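Local coordinates for protein probable starch synthase 4, chloroplastic/amyloplastic (Arabidopsis thaliana, PDB 6GNE) that belongs to the GT-B class of glycosyltransferases, as a probable plastid starch synthase, and binds adenosine-5'-diphosphate and glycans, at residues Lys52-Gln57 and Phe105-Gln110; Lys81-Ile86 and Glu98-Ser103; Ala330-Leu335 and Glu360-Ser365; Val342-Ser347 and Leu372-Glu377. All coordinates share one frame; numbering follows the deposited sequence.

Contact 1: residues Lys52-Gln57 and Phe105-Gln110; sequences KYDCMQ and FFWRGQ
Asp54 has CG between its own backbone N and carbonyl carbon, chi1 56°, and its carboxylate meets the backbone of the other loop at Gly109. Gly109 N donates to Asp54 OD2 at 2.9 Å and uses the syn lone pair. The same N also makes a weak bond to Asp54 OD1, 3.3 Å away. Both carboxylate oxygens therefore share one N-H. A water adds to the grip: it donates to Asp54 OD1 and to Gln110 O, and it accepts from Arg108 N. The main chain supplies another link, as Asp54 N donates to Phe106 O at 3.1 Å.

These two loops follow strands 45-51 and 92-100, which are parallel neighbours in the sheet of the N-terminal domain of the GT-B fold. Tyr53 to Met56 form a type I beta turn. Gly109 has positive phi, 80°, a value that favours glycine.

On the inner side Tyr53 CE1 touches Phe106 CD1 at 3.6 Å. The two rings meet obliquely, with their planes at 89°. Phe106 CB lies 3.5 Å from Lys52 O. Helix 117-134 lies against this pair, with Phe121 on Tyr53 and Phe124 on Phe106. The Tyr53 hydroxyl is hydrogen-bonded to Ala17 O. Nearer the surface, Trp107 CD1 comes within 3.9 Å of Asp54 CB. Cys55 SG lies 3.5 Å from Gln110 C. Arg108 turns to other partners: its NE donates to Lys104 O, and NH1 forms salt bridges with Glu114 and Asp116.

Contact 2: residues Lys81-Ile86 and Glu98-Ser103; sequences KNKIWI and EPQHPS
Trp85 places the pyrrole side of its indole against the carboxylate of Glu98. Trp85 NE1 donates to Glu98 OE1 at 2.8 Å. The donor meets this oxygen on the anti side and lies 28° out of the carboxylate plane. Ring and carboxylate are turned 51° against each other, and the oxygen sits near the plane of the ring at its edge. Glu98 reaches the indole with CG anti to the backbone N, chi1 -166°, and an extended chain beyond it. Glu98 CB also comes within 3.8 Å of Trp85 NE1. Lys52 makes a cation-pi contact with the same indole and a long, weak ion pair with Glu98 OE1.

The segments belong to the beta hairpin of strands 78-89 and 92-100. Lys83 and Glu98 form an antiparallel hydrogen-bonded pair. Glu98 N donates to Lys83 O at 2.8 Å, and Lys83 N returns a bond to Glu98 O at 2.9 Å. Next to it, Asn82 and Pro99 are a non-hydrogen-bonded pair. Their side chains lie on the other face of the sheet, toward helix 117-134, where Asn82 touches Ala127 and Pro99 touches Tyr123. Further along, Gln100 N donates to Lys81 O at 2.9 Å.

Lys83 and Gln100 share the face of Glu98. The bent lysine chain crosses the glutamine obliquely, with Lys83 CD beside Gln100 OE1. The Gln100 chain is itself bent, and its CB and CG pack against Lys81 O.

Contact 3: residues Ala330-Leu335 and Glu360-Ser365; sequences AIYRTL and EQQFKS
Phe363 pushes the far end of its ring into a hollow on helix 324-336, lined by Ile331, Tyr332 and Leu335. Ile331 and Leu335 stand one turn apart on that helix and form two walls. Leu335 meets the ring tip to tip, with Leu335 CD2 3.8 Å from Phe363 CE1. On the Ile331 side the branch CG2 does the touching, 4.1 Å from Phe363 CE2. Tyr332 forms the third wall. Its CE1 lies at the edge of the phenyl ring, 3.9 Å from Phe363 CZ. The rings meet obliquely, their planes 52° apart. Phe363 has CG anti to its carbonyl carbon, chi1 -63°, which starts the side chain toward helix 324-336.

Helices 324-336 and 350-362 are the crossovers of successive beta-alpha-beta units in the Rossmann-like C-terminal domain. The contact joins the first helix to the residues at the end of the second. Strand 369-372 adds to the hollow, because Val369 touches both Ile331 and Phe363. His366 meets the Phe363 ring edge-to-face.

On the solvent side Gln362 reaches across Tyr332 at about a right angle. Gln362 NE2 donates to Tyr332 OH at 2.7 Å, but the angle of 117° makes this bond weak. The contact is therefore held mainly by apolar contact around one buried aromatic ring, with a single weak polar link beside it.

Contact 4: residues Val342-Ser347 and Leu372-Glu377; sequences VLLGSS and LLKYDE. With ADP (adenosine-5'-diphosphate), chain F.
Leu344 and Lys374 meet beside the adenine of adenosine-5'-diphosphate, at the edge of the parallel Rossmann-like sheet in the C-terminal GT-B domain. The 372-377 loop reads the base with its main chain. Lys374 O accepts from ADP N6 at 3.0 Å, with an N-H...O angle of 165°. Asp376 N donates to ADP N1 at 3.1 Å. Tyr375, between them, has CG anti to its backbone N, chi1 -173°, and its ring lies with one face toward the adenine. Tyr375 CE1 comes within 3.3 Å of ADP N3. From the strand, Leu344 CG stands 3.8 Å from ADP N1, and Gly345 CA approaches N6. Residues such as Arg317, Lys322 and Tyr384 make further hydrogen bonds to the nucleotide.

The second shell sets the loop beside the strand. Leu344 and Leu372 form a parallel bridge: Leu372 N donates to Leu343 O at 2.7 Å, and Gly345 N donates to Leu372 O at 3.2 Å. An inverse gamma turn centred on Leu373 then leads the chain to the base. Leu344 CD1 packs against Leu372 CB. Helix 377-386 packs on Leu344 through Ser380 and Ile383. Asp376 is the N-cap of that helix, and its OD1 accepts from Leu379 N. Its other oxygen, Asp376 OD2, makes a long salt bridge of 3.6 Å with Lys374 NZ.

From the N terminus, contact 1 opens first, after strand 45-51. Its loop closes at 105-110 and encloses contact 2, which closes the short hairpin turn between strands 78-89 and 92-100. The two touch: Phe106 packs on Pro99, Lys52 NZ nears Trp85, and Arg108 probably bonds to Ser103 O. Both belong to the N-terminal domain. In the C-terminal domain, contact 3 opens at 330-335 on helix 324-336 and closes at 360-365. Contact 4 opens between them at 342-347 and closes at 372-377, after strand 369-372, so the two cross. Glu360 meets Leu373 between them. Contacts 1 and 4 touch across the two domains, where Gln57 packs on Glu377.

Contact 1: residues Lys52-Gln57 and Phe105-Gln110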
# COMPACT_ATOMS: atom_id res chain seq x y z
N LYS A 52 -11.55 14.78 3.20
CA LYS A 52 -11.87 15.35 1.91
C LYS A 52 -10.66 16.17 1.48
O LYS A 52 -10.57 17.36 1.78
CB LYS A 52 -13.12 16.23 1.97
CG LYS A 52 -13.48 16.87 0.64
CD LYS A 52 -14.75 16.31 0.00
CE LYS A 52 -15.22 17.15 -1.17
NZ LYS A 52 -15.05 18.64 -0.98
N TYR A 53 -9.75 15.52 0.77
CA TYR A 53 -8.63 16.22 0.16
C TYR A 53 -9.13 17.02 -1.04
O TYR A 53 -10.04 16.59 -1.76
CB TYR A 53 -7.57 15.26 -0.32
CG TYR A 53 -6.94 14.38 0.74
CD1 TYR A 53 -5.97 14.86 1.62
CD2 TYR A 53 -7.29 13.04 0.83
CE1 TYR A 53 -5.38 14.03 2.55
CE2 TYR A 53 -6.71 12.20 1.77
CZ TYR A 53 -5.76 12.70 2.64
OH TYR A 53 -5.19 11.85 3.56
N ASP A 54 -8.55 18.19 -1.24
CA ASP A 54 -8.75 18.95 -2.47
C ASP A 54 -8.21 18.21 -3.71
O ASP A 54 -8.74 18.36 -4.83
CB ASP A 54 -8.10 20.34 -2.35
CG ASP A 54 -6.61 20.28 -2.00
OD1 ASP A 54 -6.02 19.20 -1.65
OD2 ASP A 54 -5.99 21.35 -2.06
N CYS A 55 -7.17 17.40 -3.51
CA CYS A 55 -6.51 16.71 -4.60
C CYS A 55 -7.08 15.31 -4.82
O CYS A 55 -6.42 14.48 -5.45
CB CYS A 55 -4.98 16.68 -4.36
SG CYS A 55 -4.43 15.93 -2.80
N MET A 56 -8.28 15.04 -4.33
CA MET A 56 -8.89 13.72 -4.52
C MET A 56 -9.33 13.51 -5.96
O MET A 56 -9.51 14.46 -6.71
CB MET A 56 -10.06 13.51 -3.54
CG MET A 56 -11.37 14.28 -3.85
SD MET A 56 -12.64 14.11 -2.57
CE MET A 56 -13.96 13.17 -3.34
N GLN A 57 -9.46 12.25 -6.34
CA GLN A 57 -9.80 11.86 -7.69
C GLN A 57 -11.32 11.63 -7.76
O GLN A 57 -11.83 10.63 -7.27
CB GLN A 57 -9.02 10.62 -8.07
CG GLN A 57 -8.96 10.35 -9.59
CD GLN A 57 -8.80 8.86 -9.93
OE1 GLN A 57 -7.69 8.41 -10.20
NE2 GLN A 57 -9.91 8.09 -9.89
N PHE A 105 -6.49 22.11 6.69
CA PHE A 105 -5.65 20.94 6.77
C PHE A 105 -5.66 20.11 5.50
O PHE A 105 -4.62 19.59 5.11
CB PHE A 105 -6.05 20.07 7.95
CG PHE A 105 -5.82 20.70 9.30
CD1 PHE A 105 -4.56 21.20 9.65
CD2 PHE A 105 -6.85 20.76 10.24
CE1 PHE A 105 -4.34 21.78 10.90
CE2 PHE A 105 -6.64 21.33 11.48
CZ PHE A 105 -5.38 21.84 11.81
N PHE A 106 -6.80 19.99 4.84
CA PHE A 106 -6.89 19.16 3.63
C PHE A 106 -7.17 19.95 2.36
O PHE A 106 -7.85 19.48 1.45
CB PHE A 106 -7.88 18.03 3.88
CG PHE A 106 -7.49 17.20 5.05
CD1 PHE A 106 -6.36 16.42 4.99
CD2 PHE A 106 -8.19 17.27 6.25
CE1 PHE A 106 -5.94 15.69 6.08
CE2 PHE A 106 -7.78 16.53 7.35
CZ PHE A 106 -6.66 15.75 7.27
N TRP A 107 -6.56 21.13 2.30
CA TRP A 107 -6.69 22.05 1.20
C TRP A 107 -5.29 22.52 0.76
O TRP A 107 -5.11 23.67 0.43
CB TRP A 107 -7.51 23.23 1.71
CG TRP A 107 -8.80 23.52 1.03
CD1 TRP A 107 -9.05 23.56 -0.33
CD2 TRP A 107 -10.01 23.93 1.68
NE1 TRP A 107 -10.36 23.92 -0.55
CE2 TRP A 107 -10.97 24.17 0.66
CE3 TRP A 107 -10.38 24.13 3.03
CZ2 TRP A 107 -12.30 24.59 0.95
CZ3 TRP A 107 -11.69 24.53 3.32
CH2 TRP A 107 -12.63 24.76 2.29
N ARG A 108 -4.33 21.60 0.74
CA ARG A 108 -2.90 21.91 0.53
C ARG A 108 -2.36 21.42 -0.81
O ARG A 108 -1.16 21.54 -1.07
CB ARG A 108 -2.07 21.24 1.63
CG ARG A 108 -2.52 21.50 3.06
CD ARG A 108 -2.36 22.95 3.47
NE ARG A 108 -2.68 23.10 4.90
CZ ARG A 108 -1.87 22.80 5.93
NH1 ARG A 108 -0.64 22.30 5.73
NH2 ARG A 108 -2.30 22.97 7.17
N GLY A 109 -3.20 20.83 -1.65
CA GLY A 109 -2.77 20.33 -2.94
C GLY A 109 -2.07 18.99 -2.90
O GLY A 109 -1.63 18.49 -3.94
N GLN A 110 -1.99 18.38 -1.71
CA GLN A 110 -1.15 17.20 -1.47
C GLN A 110 -1.81 16.28 -0.47
O GLN A 110 -2.51 16.75 0.44
CB GLN A 110 0.20 17.60 -0.83
CG GLN A 110 1.20 18.31 -1.72
CD GLN A 110 2.33 17.41 -2.09
OE1 GLN A 110 2.42 16.95 -3.24
NE2 GLN A 110 3.20 17.13 -1.12
O HOH W 1 -4.61 18.59 1.14

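Contact 2: residues Lys81-Ile86 and Glu98-Ser103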
# COMPACT_ATOMS: atom_id res chain seq x y z
N LYS A 81 -15.93 23.38 13.29
CA LYS A 81 -16.94 22.83 12.40
C LYS A 81 -16.33 21.96 11.32
O LYS A 81 -15.26 22.28 10.80
CB LYS A 81 -17.77 23.96 11.81
CG LYS A 81 -18.73 24.50 12.86
CD LYS A 81 -19.56 25.66 12.33
CE LYS A 81 -20.53 26.13 13.40
NZ LYS A 81 -20.89 27.56 13.20
N ASN A 82 -16.99 20.85 11.03
CA ASN A 82 -16.61 19.96 9.91
C ASN A 82 -17.81 19.71 8.98
O ASN A 82 -18.86 19.29 9.46
CB ASN A 82 -16.14 18.61 10.45
CG ASN A 82 -14.94 18.71 11.36
OD1 ASN A 82 -15.06 18.60 12.57
ND2 ASN A 82 -13.78 18.91 10.79
N LYS A 83 -17.66 19.99 7.68
CA LYS A 83 -18.63 19.56 6.65
C LYS A 83 -18.42 18.07 6.41
O LYS A 83 -17.30 17.65 6.16
CB LYS A 83 -18.46 20.29 5.27
CG LYS A 83 -19.48 21.37 4.94
CD LYS A 83 -19.40 22.53 5.94
CE LYS A 83 -20.76 23.13 6.40
NZ LYS A 83 -21.13 24.38 5.69
N ILE A 84 -19.49 17.30 6.48
CA ILE A 84 -19.45 15.87 6.19
C ILE A 84 -20.00 15.61 4.78
O ILE A 84 -21.08 16.13 4.41
CB ILE A 84 -20.27 15.07 7.23
CG1 ILE A 84 -19.82 15.44 8.66
CG2 ILE A 84 -20.14 13.57 7.01
CD1 ILE A 84 -18.32 15.41 8.88
N TRP A 85 -19.25 14.82 4.00
CA TRP A 85 -19.68 14.41 2.67
C TRP A 85 -19.87 12.91 2.66
O TRP A 85 -19.16 12.22 3.36
CB TRP A 85 -18.63 14.79 1.63
CG TRP A 85 -18.38 16.25 1.47
CD1 TRP A 85 -17.82 17.09 2.39
CD2 TRP A 85 -18.68 17.05 0.32
NE1 TRP A 85 -17.76 18.36 1.89
CE2 TRP A 85 -18.27 18.36 0.62
CE3 TRP A 85 -19.22 16.78 -0.93
CZ2 TRP A 85 -18.41 19.41 -0.29
CZ3 TRP A 85 -19.35 17.80 -1.82
CH2 TRP A 85 -18.97 19.11 -1.49
N ILE A 86 -20.81 12.41 1.85
CA ILE A 86 -20.88 10.96 1.59
C ILE A 86 -20.88 10.67 0.13
O ILE A 86 -21.30 11.48 -0.67
CB ILE A 86 -22.09 10.23 2.24
CG1 ILE A 86 -23.41 10.54 1.53
CG2 ILE A 86 -22.20 10.58 3.72
CD1 ILE A 86 -24.65 10.02 2.25
N GLU A 98 -14.54 17.26 5.71
CA GLU A 98 -13.99 18.56 5.29
C GLU A 98 -13.90 19.54 6.48
O GLU A 98 -14.89 20.16 6.83
CB GLU A 98 -14.83 19.15 4.16
CG GLU A 98 -14.15 20.29 3.46
CD GLU A 98 -14.95 20.91 2.33
OE1 GLU A 98 -16.18 20.64 2.10
OE2 GLU A 98 -14.30 21.75 1.69
N PRO A 99 -12.71 19.67 7.10
CA PRO A 99 -12.63 20.60 8.25
C PRO A 99 -12.71 22.06 7.87
O PRO A 99 -12.26 22.48 6.80
CB PRO A 99 -11.26 20.29 8.87
CG PRO A 99 -10.90 18.93 8.35
CD PRO A 99 -11.47 18.90 6.95
N GLN A 100 -13.32 22.82 8.76
CA GLN A 100 -13.45 24.27 8.63
C GLN A 100 -12.62 24.78 9.81
O GLN A 100 -13.14 25.29 10.82
CB GLN A 100 -14.93 24.71 8.75
CG GLN A 100 -15.98 23.89 8.01
CD GLN A 100 -16.40 24.49 6.69
OE1 GLN A 100 -17.49 25.05 6.58
NE2 GLN A 100 -15.54 24.37 5.69
N HIS A 101 -11.32 24.50 9.75
CA HIS A 101 -10.36 24.98 10.72
C HIS A 101 -9.52 25.96 9.92
O HIS A 101 -9.16 25.65 8.79
CB HIS A 101 -9.52 23.80 11.22
CG HIS A 101 -8.50 24.16 12.25
ND1 HIS A 101 -7.33 24.82 11.93
CD2 HIS A 101 -8.45 23.95 13.59
CE1 HIS A 101 -6.61 25.00 13.02
NE2 HIS A 101 -7.27 24.48 14.04
N PRO A 102 -9.17 27.13 10.49
CA PRO A 102 -8.44 28.15 9.69
C PRO A 102 -7.14 27.67 9.01
O PRO A 102 -6.76 28.23 8.00
CB PRO A 102 -8.14 29.27 10.70
CG PRO A 102 -8.64 28.81 12.02
CD PRO A 102 -9.51 27.60 11.84
N SER A 103 -6.48 26.66 9.57
CA SER A 103 -5.25 26.05 9.00
C SER A 103 -5.44 25.23 7.72
O SER A 103 -4.45 24.85 7.09
CB SER A 103 -4.57 25.14 10.03
OG SER A 103 -4.23 25.82 11.23

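Contact 3: residues Ala330-Leu335 and Glu360-Ser365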
# COMPACT_ATOMS: atom_id res chain seq x y z
N ALA A 330 19.66 -1.79 -13.30
CA ALA A 330 18.82 -2.67 -14.12
C ALA A 330 18.49 -2.07 -15.47
O ALA A 330 18.31 -2.81 -16.42
CB ALA A 330 17.54 -3.00 -13.38
N ILE A 331 18.40 -0.73 -15.55
CA ILE A 331 18.13 -0.10 -16.80
C ILE A 331 19.26 -0.45 -17.78
O ILE A 331 19.00 -0.95 -18.89
CB ILE A 331 18.00 1.43 -16.67
CG1 ILE A 331 16.70 1.79 -15.94
CG2 ILE A 331 17.98 2.11 -18.05
CD1 ILE A 331 16.69 3.21 -15.39
N TYR A 332 20.49 -0.20 -17.36
CA TYR A 332 21.65 -0.43 -18.22
C TYR A 332 21.92 -1.90 -18.48
O TYR A 332 22.30 -2.27 -19.57
CB TYR A 332 22.92 0.26 -17.65
CG TYR A 332 22.78 1.75 -17.59
CD1 TYR A 332 23.05 2.51 -18.69
CD2 TYR A 332 22.33 2.39 -16.42
CE1 TYR A 332 22.93 3.89 -18.64
CE2 TYR A 332 22.20 3.77 -16.34
CZ TYR A 332 22.50 4.53 -17.46
OH TYR A 332 22.40 5.90 -17.45
N ARG A 333 21.69 -2.73 -17.48
CA ARG A 333 21.95 -4.15 -17.64
C ARG A 333 20.96 -4.79 -18.63
O ARG A 333 21.34 -5.63 -19.46
CB ARG A 333 21.89 -4.86 -16.29
CG ARG A 333 22.40 -6.29 -16.32
CD ARG A 333 23.82 -6.34 -16.85
NE ARG A 333 24.47 -7.60 -16.51
CZ ARG A 333 25.74 -7.87 -16.74
NH1 ARG A 333 26.54 -6.99 -17.33
NH2 ARG A 333 26.24 -9.03 -16.36
N THR A 334 19.70 -4.40 -18.50
CA THR A 334 18.65 -4.85 -19.38
C THR A 334 19.02 -4.53 -20.81
O THR A 334 18.88 -5.39 -21.69
CB THR A 334 17.32 -4.19 -19.02
OG1 THR A 334 16.86 -4.67 -17.76
CG2 THR A 334 16.27 -4.48 -20.07
N LEU A 335 19.44 -3.30 -21.03
CA LEU A 335 19.90 -2.87 -22.31
C LEU A 335 21.14 -3.69 -22.79
O LEU A 335 21.18 -4.15 -23.93
CB LEU A 335 20.24 -1.39 -22.23
CG LEU A 335 20.72 -0.70 -23.49
CD1 LEU A 335 19.63 -0.76 -24.54
CD2 LEU A 335 21.09 0.72 -23.21
N GLU A 360 16.93 9.85 -18.09
CA GLU A 360 15.84 9.97 -19.02
C GLU A 360 16.28 10.70 -20.26
O GLU A 360 16.05 10.22 -21.34
CB GLU A 360 14.62 10.62 -18.36
CG GLU A 360 13.36 10.56 -19.17
CD GLU A 360 12.66 11.91 -19.30
OE1 GLU A 360 12.77 12.51 -20.41
OE2 GLU A 360 12.05 12.36 -18.29
N GLN A 361 16.92 11.86 -20.10
CA GLN A 361 17.45 12.64 -21.22
C GLN A 361 18.40 11.87 -22.14
O GLN A 361 18.36 11.96 -23.38
CB GLN A 361 18.27 13.85 -20.69
CG GLN A 361 17.60 15.22 -20.73
CD GLN A 361 16.58 15.43 -19.60
OE1 GLN A 361 16.86 16.16 -18.63
NE2 GLN A 361 15.41 14.76 -19.70
N GLN A 362 19.28 11.13 -21.47
CA GLN A 362 20.20 10.18 -22.11
C GLN A 362 19.48 9.24 -23.12
O GLN A 362 20.05 8.87 -24.16
CB GLN A 362 20.93 9.38 -21.02
CG GLN A 362 22.31 8.86 -21.38
CD GLN A 362 23.12 8.44 -20.16
OE1 GLN A 362 23.84 9.22 -19.58
NE2 GLN A 362 23.01 7.19 -19.79
N PHE A 363 18.22 8.88 -22.81
CA PHE A 363 17.39 7.98 -23.61
C PHE A 363 16.11 8.60 -24.23
O PHE A 363 15.19 7.86 -24.59
CB PHE A 363 17.01 6.74 -22.75
CG PHE A 363 18.19 5.88 -22.31
CD1 PHE A 363 18.94 5.15 -23.23
CD2 PHE A 363 18.53 5.77 -20.97
CE1 PHE A 363 20.03 4.38 -22.82
CE2 PHE A 363 19.59 4.97 -20.56
CZ PHE A 363 20.36 4.30 -21.48
N LYS A 364 16.05 9.93 -24.38
CA LYS A 364 14.82 10.66 -24.87
C LYS A 364 13.93 9.90 -25.86
O LYS A 364 12.72 9.66 -25.60
CB LYS A 364 15.20 12.00 -25.55
CG LYS A 364 15.44 13.22 -24.66
CD LYS A 364 15.95 14.39 -25.52
CE LYS A 364 16.75 15.41 -24.72
NZ LYS A 364 15.88 16.24 -23.84
N SER A 365 14.54 9.56 -27.01
CA SER A 365 13.87 8.78 -28.07
C SER A 365 14.73 7.58 -28.47
O SER A 365 14.91 7.31 -29.66
CB SER A 365 13.53 9.65 -29.27
OG SER A 365 14.69 10.27 -29.75

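Contact 4: residues Val342-Ser347 and Leu372-Glu377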
# COMPACT_ATOMS: atom_id res chain seq x y z
N VAL A 342 11.07 -0.08 -19.51
CA VAL A 342 10.13 1.00 -19.29
C VAL A 342 9.99 1.24 -17.79
O VAL A 342 9.57 0.35 -17.07
CB VAL A 342 8.73 0.66 -19.84
CG1 VAL A 342 7.76 1.78 -19.55
CG2 VAL A 342 8.81 0.54 -21.35
N LEU A 343 10.34 2.45 -17.35
CA LEU A 343 10.20 2.84 -15.96
C LEU A 343 9.05 3.84 -15.86
O LEU A 343 8.98 4.82 -16.62
CB LEU A 343 11.47 3.49 -15.41
CG LEU A 343 11.43 4.07 -14.00
CD1 LEU A 343 11.13 2.99 -12.97
CD2 LEU A 343 12.75 4.70 -13.65
N LEU A 344 8.16 3.58 -14.92
CA LEU A 344 7.16 4.54 -14.50
C LEU A 344 7.35 4.77 -13.01
O LEU A 344 7.11 3.88 -12.22
CB LEU A 344 5.77 4.02 -14.80
CG LEU A 344 4.59 4.88 -14.36
CD1 LEU A 344 4.71 6.24 -14.99
CD2 LEU A 344 3.31 4.17 -14.80
N GLY A 345 7.81 5.95 -12.63
CA GLY A 345 7.99 6.24 -11.21
C GLY A 345 8.34 7.68 -10.98
O GLY A 345 8.90 8.33 -11.86
N SER A 346 8.01 8.21 -9.80
CA SER A 346 8.61 9.47 -9.39
C SER A 346 9.01 9.46 -7.94
O SER A 346 8.59 8.62 -7.18
CB SER A 346 7.73 10.68 -9.74
OG SER A 346 6.51 10.59 -9.07
N SER A 347 9.87 10.41 -7.60
CA SER A 347 10.50 10.50 -6.31
C SER A 347 10.08 11.77 -5.64
O SER A 347 10.14 12.82 -6.27
CB SER A 347 12.02 10.57 -6.47
OG SER A 347 12.66 10.52 -5.21
N LEU A 372 9.45 7.30 -17.56
CA LEU A 372 8.26 8.14 -17.43
C LEU A 372 8.19 8.62 -15.97
O LEU A 372 7.68 7.93 -15.09
CB LEU A 372 7.04 7.34 -17.85
CG LEU A 372 7.10 6.96 -19.34
CD1 LEU A 372 6.22 5.74 -19.62
CD2 LEU A 372 6.74 8.13 -20.25
N LEU A 373 8.79 9.77 -15.72
CA LEU A 373 9.00 10.25 -14.36
C LEU A 373 7.79 10.99 -13.84
O LEU A 373 7.76 12.21 -13.82
CB LEU A 373 10.27 11.09 -14.29
CG LEU A 373 11.54 10.33 -14.74
CD1 LEU A 373 12.78 11.21 -14.50
CD2 LEU A 373 11.68 8.96 -14.10
N LYS A 374 6.78 10.22 -13.46
CA LYS A 374 5.49 10.74 -13.04
C LYS A 374 4.60 9.63 -12.45
O LYS A 374 4.87 8.46 -12.64
CB LYS A 374 4.74 11.39 -14.22
CG LYS A 374 4.40 10.41 -15.35
CD LYS A 374 3.90 11.09 -16.60
CE LYS A 374 3.27 10.05 -17.51
NZ LYS A 374 2.78 10.69 -18.75
N TYR A 375 3.56 10.03 -11.72
CA TYR A 375 2.48 9.15 -11.27
C TYR A 375 1.48 9.09 -12.41
O TYR A 375 1.05 10.13 -12.84
CB TYR A 375 1.81 9.67 -9.97
CG TYR A 375 0.84 8.66 -9.45
CD1 TYR A 375 1.31 7.57 -8.69
CD2 TYR A 375 -0.53 8.69 -9.80
CE1 TYR A 375 0.45 6.56 -8.25
CE2 TYR A 375 -1.38 7.69 -9.39
CZ TYR A 375 -0.89 6.62 -8.60
OH TYR A 375 -1.73 5.62 -8.18
N ASP A 376 1.14 7.91 -12.93
CA ASP A 376 0.10 7.79 -13.97
C ASP A 376 -0.60 6.43 -13.90
O ASP A 376 -0.02 5.39 -14.23
CB ASP A 376 0.72 8.02 -15.35
CG ASP A 376 -0.32 8.11 -16.47
OD1 ASP A 376 -1.36 7.43 -16.44
OD2 ASP A 376 -0.07 8.84 -17.44
N GLU A 377 -1.86 6.46 -13.50
CA GLU A 377 -2.67 5.27 -13.30
C GLU A 377 -2.92 4.52 -14.59
O GLU A 377 -2.61 3.34 -14.71
CB GLU A 377 -4.02 5.61 -12.64
CG GLU A 377 -4.62 4.41 -11.92
CD GLU A 377 -6.11 4.49 -11.61
OE1 GLU A 377 -6.61 3.45 -11.14
OE2 GLU A 377 -6.77 5.55 -11.81
PB ADP F . 4.26 1.23 -1.83
O1B ADP F . 3.08 1.12 -0.92
O2B ADP F . 4.21 2.31 -2.87
O3B ADP F . 5.55 1.28 -1.04
PA ADP F . 3.10 -1.15 -2.99
O1A ADP F . 3.64 -2.17 -3.94
O2A ADP F . 2.50 -1.72 -1.72
O3A ADP F . 4.31 -0.14 -2.69
O5' ADP F . 1.97 -0.24 -3.68
C5' ADP F . 2.22 0.52 -4.87
C4' ADP F . 0.95 0.88 -5.66
O4' ADP F . 1.11 2.18 -6.26
C3' ADP F . 0.68 -0.04 -6.83
O3' ADP F . -0.70 -0.02 -7.12
C2' ADP F . 1.42 0.61 -7.97
O2' ADP F . 0.91 0.25 -9.24
C1' ADP F . 1.16 2.06 -7.68
N9 ADP F . 2.22 2.97 -8.18
C8 ADP F . 3.41 3.20 -7.63
N7 ADP F . 4.09 4.13 -8.34
C5 ADP F . 3.32 4.52 -9.37
C6 ADP F . 3.42 5.47 -10.52
N6 ADP F . 4.55 6.20 -10.69
N1 ADP F . 2.35 5.55 -11.36
C2 ADP F . 1.25 4.78 -11.17
N3 ADP F . 1.10 3.91 -10.16
C4 ADP F . 2.08 3.74 -9.25